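Local coordinates for PilZ domain-containing protein (Legionella pneumophila subsp. pneumophila, PDB 4Q63), which is of unknown function but may bind the second messenger cyclic di-GMP through its PilZ-like domain, at residues A[79-82]-A[83-86]; A[93-96]-A[97-100]. All coordinates share one frame; numbering follows the deposited sequence.

Interaction 1 of 2, residues A[79-82]-A[83-86]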
# COMPACT_ATOMS: atom_id res chain seq x y z
N PHE A 79 0.46 -3.81 7.08
CA PHE A 79 -0.31 -4.94 6.51
C PHE A 79 -0.16 -6.13 7.45
O PHE A 79 0.95 -6.61 7.69
CB PHE A 79 0.17 -5.33 5.11
CG PHE A 79 0.11 -4.20 4.11
CD1 PHE A 79 -1.00 -3.37 4.05
CD2 PHE A 79 1.16 -3.98 3.24
CE1 PHE A 79 -1.05 -2.35 3.13
CE2 PHE A 79 1.11 -2.95 2.32
CZ PHE A 79 0.02 -2.13 2.26
N THR A 80 -1.27 -6.60 7.98
CA THR A 80 -1.23 -7.51 9.11
C THR A 80 -1.18 -9.00 8.82
O THR A 80 -0.90 -9.79 9.73
CB THR A 80 -2.42 -7.23 10.04
OG1 THR A 80 -3.62 -7.21 9.26
CG2 THR A 80 -2.24 -5.86 10.70
N LYS A 81 -1.45 -9.41 7.58
CA LYS A 81 -1.52 -10.85 7.29
C LYS A 81 -0.28 -11.33 6.54
O LYS A 81 0.00 -10.88 5.42
CB LYS A 81 -2.79 -11.21 6.51
CG LYS A 81 -4.05 -10.65 7.14
CD LYS A 81 -4.28 -11.26 8.53
CE LYS A 81 -5.44 -10.59 9.27
NZ LYS A 81 -6.62 -10.37 8.40
N GLU A 82 0.44 -12.26 7.17
CA GLU A 82 1.68 -12.76 6.62
C GLU A 82 1.52 -13.31 5.20
O GLU A 82 2.32 -13.00 4.33
CB GLU A 82 2.31 -13.82 7.54
CG GLU A 82 3.79 -14.03 7.28
CD GLU A 82 4.48 -14.75 8.42
OE1 GLU A 82 4.26 -15.98 8.56
OE2 GLU A 82 5.23 -14.10 9.18
N ASP A 83 0.48 -14.11 4.97
CA ASP A 83 0.30 -14.72 3.65
C ASP A 83 0.01 -13.67 2.56
O ASP A 83 0.46 -13.81 1.43
CB ASP A 83 -0.78 -15.81 3.68
CG ASP A 83 -2.18 -15.26 3.81
OD1 ASP A 83 -2.38 -14.18 4.44
OD2 ASP A 83 -3.09 -15.91 3.27
N GLU A 84 -0.71 -12.61 2.93
CA GLU A 84 -0.93 -11.50 2.01
C GLU A 84 0.34 -10.65 1.79
O GLU A 84 0.56 -10.14 0.69
CB GLU A 84 -2.06 -10.60 2.52
CG GLU A 84 -3.39 -11.33 2.68
CD GLU A 84 -4.40 -10.51 3.46
OE1 GLU A 84 -4.12 -9.36 3.83
OE2 GLU A 84 -5.48 -11.02 3.73
N THR A 85 1.17 -10.50 2.82
CA THR A 85 2.42 -9.74 2.65
C THR A 85 3.44 -10.53 1.81
O THR A 85 4.27 -9.94 1.11
CB THR A 85 3.05 -9.32 3.98
OG1 THR A 85 3.42 -10.47 4.76
CG2 THR A 85 2.08 -8.42 4.79
N ASN A 86 3.37 -11.85 1.90
CA ASN A 86 4.18 -12.71 1.03
C ASN A 86 3.83 -12.52 -0.44
O ASN A 86 4.72 -12.41 -1.28
CB ASN A 86 4.06 -14.18 1.42
CG ASN A 86 4.77 -14.51 2.72
OD1 ASN A 86 5.64 -13.77 3.17
ND2 ASN A 86 4.41 -15.64 3.32
O HOH W 1 -2.19 -7.96 5.22
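Thr85 N and Asn86 N each donate 2.9 Å hydrogen bonds four residues back, to Lys81 O and Glu82 O respectively, closing the first turn of helix 82-100 with Lys81 as its N-cap. Glu82 O has a second donor, the hydroxyl of Thr85, whose OG1 lies 2.8 Å away and comes from the flank of the carbonyl. A chi1 of 63° sets OG1 between the backbone N and carbonyl carbon, turning this polar atom to the preceding turn and sending the methyl CG2 to the buried side, 3.6 Å from CB of Phe79. Threonine suits the place because one branch is polar and the other apolar. Lys81 and Glu84 run side by side, the Glu84 carboxylate lying along CB and CG of the lysine. Glu84 OE1 accepts from a water at 2.8 Å, which in turn accepts from Lys81 N, and also from Cys64 N of strand 59-71. Acidic Glu82, Asp83 and Glu84 fall in the first turn, where their negative charge probably interacts favourably with the positive end of the helix dipole. Glu84 thus reaches the N-cap backbone through water, a variation on helix N-terminal capping where the chain leaves the beta barrel of this PilZ-like domain.

Interaction 2 of 2, residues A[93-96]-A[97-100]. With CD (cadmium ion), chain D.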
# COMPACT_ATOMS: atom_id res chain seq x y z
N LYS A 93 8.86 -7.10 -5.76
CA LYS A 93 10.16 -7.53 -6.26
C LYS A 93 10.17 -7.55 -7.79
O LYS A 93 11.20 -7.30 -8.43
CB LYS A 93 10.52 -8.92 -5.72
CG LYS A 93 11.87 -9.44 -6.19
CD LYS A 93 12.11 -10.87 -5.75
CE LYS A 93 13.36 -11.44 -6.39
NZ LYS A 93 13.52 -12.89 -6.11
N ARG A 94 9.02 -7.85 -8.38
CA ARG A 94 8.91 -7.79 -9.83
C ARG A 94 8.97 -6.33 -10.29
O ARG A 94 9.73 -6.00 -11.19
CB ARG A 94 7.63 -8.47 -10.32
CG ARG A 94 7.40 -8.30 -11.82
CD ARG A 94 6.06 -8.87 -12.26
NE ARG A 94 5.67 -8.38 -13.58
CZ ARG A 94 5.16 -9.13 -14.55
NH1 ARG A 94 4.96 -10.43 -14.35
NH2 ARG A 94 4.84 -8.60 -15.72
N LEU A 95 8.19 -5.47 -9.64
CA LEU A 95 8.17 -4.05 -9.99
C LEU A 95 9.55 -3.39 -9.83
O LEU A 95 9.93 -2.53 -10.62
CB LEU A 95 7.13 -3.29 -9.15
CG LEU A 95 7.02 -1.78 -9.39
CD1 LEU A 95 6.77 -1.44 -10.86
CD2 LEU A 95 5.93 -1.16 -8.50
N ARG A 96 10.28 -3.80 -8.81
CA ARG A 96 11.61 -3.26 -8.56
C ARG A 96 12.60 -3.68 -9.65
O ARG A 96 13.44 -2.88 -10.07
CB ARG A 96 12.11 -3.71 -7.18
CG ARG A 96 13.39 -3.02 -6.74
CD ARG A 96 14.00 -3.78 -5.58
NE ARG A 96 14.20 -5.19 -5.93
CZ ARG A 96 14.71 -6.10 -5.11
NH1 ARG A 96 14.85 -7.35 -5.53
NH2 ARG A 96 15.08 -5.77 -3.89
N ASP A 97 12.50 -4.93 -10.10
CA ASP A 97 13.35 -5.44 -11.18
C ASP A 97 13.04 -4.75 -12.51
O ASP A 97 13.93 -4.56 -13.34
CB ASP A 97 13.20 -6.96 -11.34
CG ASP A 97 13.76 -7.72 -10.15
OD1 ASP A 97 14.58 -7.15 -9.40
OD2 ASP A 97 13.40 -8.91 -9.98
N GLU A 98 11.77 -4.40 -12.72
CA GLU A 98 11.37 -3.70 -13.94
C GLU A 98 11.98 -2.31 -14.04
O GLU A 98 12.31 -1.85 -15.13
CB GLU A 98 9.85 -3.59 -14.01
CG GLU A 98 9.17 -4.77 -14.65
CD GLU A 98 7.69 -4.78 -14.37
OE1 GLU A 98 7.05 -5.83 -14.56
OE2 GLU A 98 7.18 -3.72 -13.94
N ARG A 99 12.10 -1.63 -12.90
CA ARG A 99 12.75 -0.33 -12.86
C ARG A 99 14.25 -0.46 -13.14
O ARG A 99 14.86 0.45 -13.68
CB ARG A 99 12.52 0.34 -11.51
CG ARG A 99 11.10 0.80 -11.31
CD ARG A 99 10.91 1.34 -9.90
NE ARG A 99 9.52 1.74 -9.66
CZ ARG A 99 9.11 2.37 -8.56
NH1 ARG A 99 9.97 2.69 -7.60
NH2 ARG A 99 7.83 2.69 -8.44
N LYS A 100 14.82 -1.60 -12.76
CA LYS A 100 16.22 -1.90 -13.05
C LYS A 100 16.46 -2.01 -14.55
O LYS A 100 17.58 -1.83 -15.02
CB LYS A 100 16.64 -3.21 -12.37
CG LYS A 100 17.68 -3.04 -11.28
CD LYS A 100 17.09 -3.20 -9.89
CE LYS A 100 17.12 -4.65 -9.43
NZ LYS A 100 16.87 -4.79 -7.97
CD CD D . 4.76 -4.53 -14.20
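With CG opposite the backbone N (chi1 174°) and the chain extended to NE, Arg94 projects outward from the helix, while a chi1 of -87° lets the extended Glu98 lean back to meet it. Arg94 NE donates to Glu98 OE1 at 3.1 Å in a salt bridge; the oxygen sits at the guanidinium edge, and the two flat groups stand almost perpendicular, 85° apart. Both carboxylate oxygens bind the cadmium ion, OE2 at 2.6 Å, so OE1 serves metal and arginine together, and the nearby metal and guanidinium charges would favour the ionised carboxylate. A second cluster gathers round Asp97 OD1, which forms a salt bridge with Lys100 NZ at 3.6 Å and a long one with Arg96 NH1. NZ of Lys100 lies over one face of the Arg96 guanidinium, 3.4 Å from its NE; the carboxylate of Asp97, close to both, probably offsets that like-charge approach. Long basic side chains suit this exposed flank, whereas Leu95 is buried and touches Glu17. The helix end is tied to the N-terminal part of the chain, Arg99 to Glu17 and Lys13 O and Arg96 to Phe10 (cation-pi), while His57, in the turn between strands 49-56 and 59-71, joins Glu98 on the cadmium.

How the interactions relate
Interactions 1 and 2 come in series along helix 82-100, the only helix of the chain, their centres 20 Å apart and their nearest atoms about 8 Å apart without touching. Interaction 1 marks its start, directly after strand 74-79 leaves the antiparallel barrel; interaction 2 lies near its far end, at the surface. Each links the helix to a different part of the fold: the first to strand 59-71, the second to the N-terminal region and to the turn carrying His57. The helix of this single PilZ-like domain is thus anchored near both ends, by the bond from the backbone of strand 59-71 to Glu84 and by the Arg99-Glu17 pair and the cadmium shared by Glu98 and His57, a metal that need not be physiological.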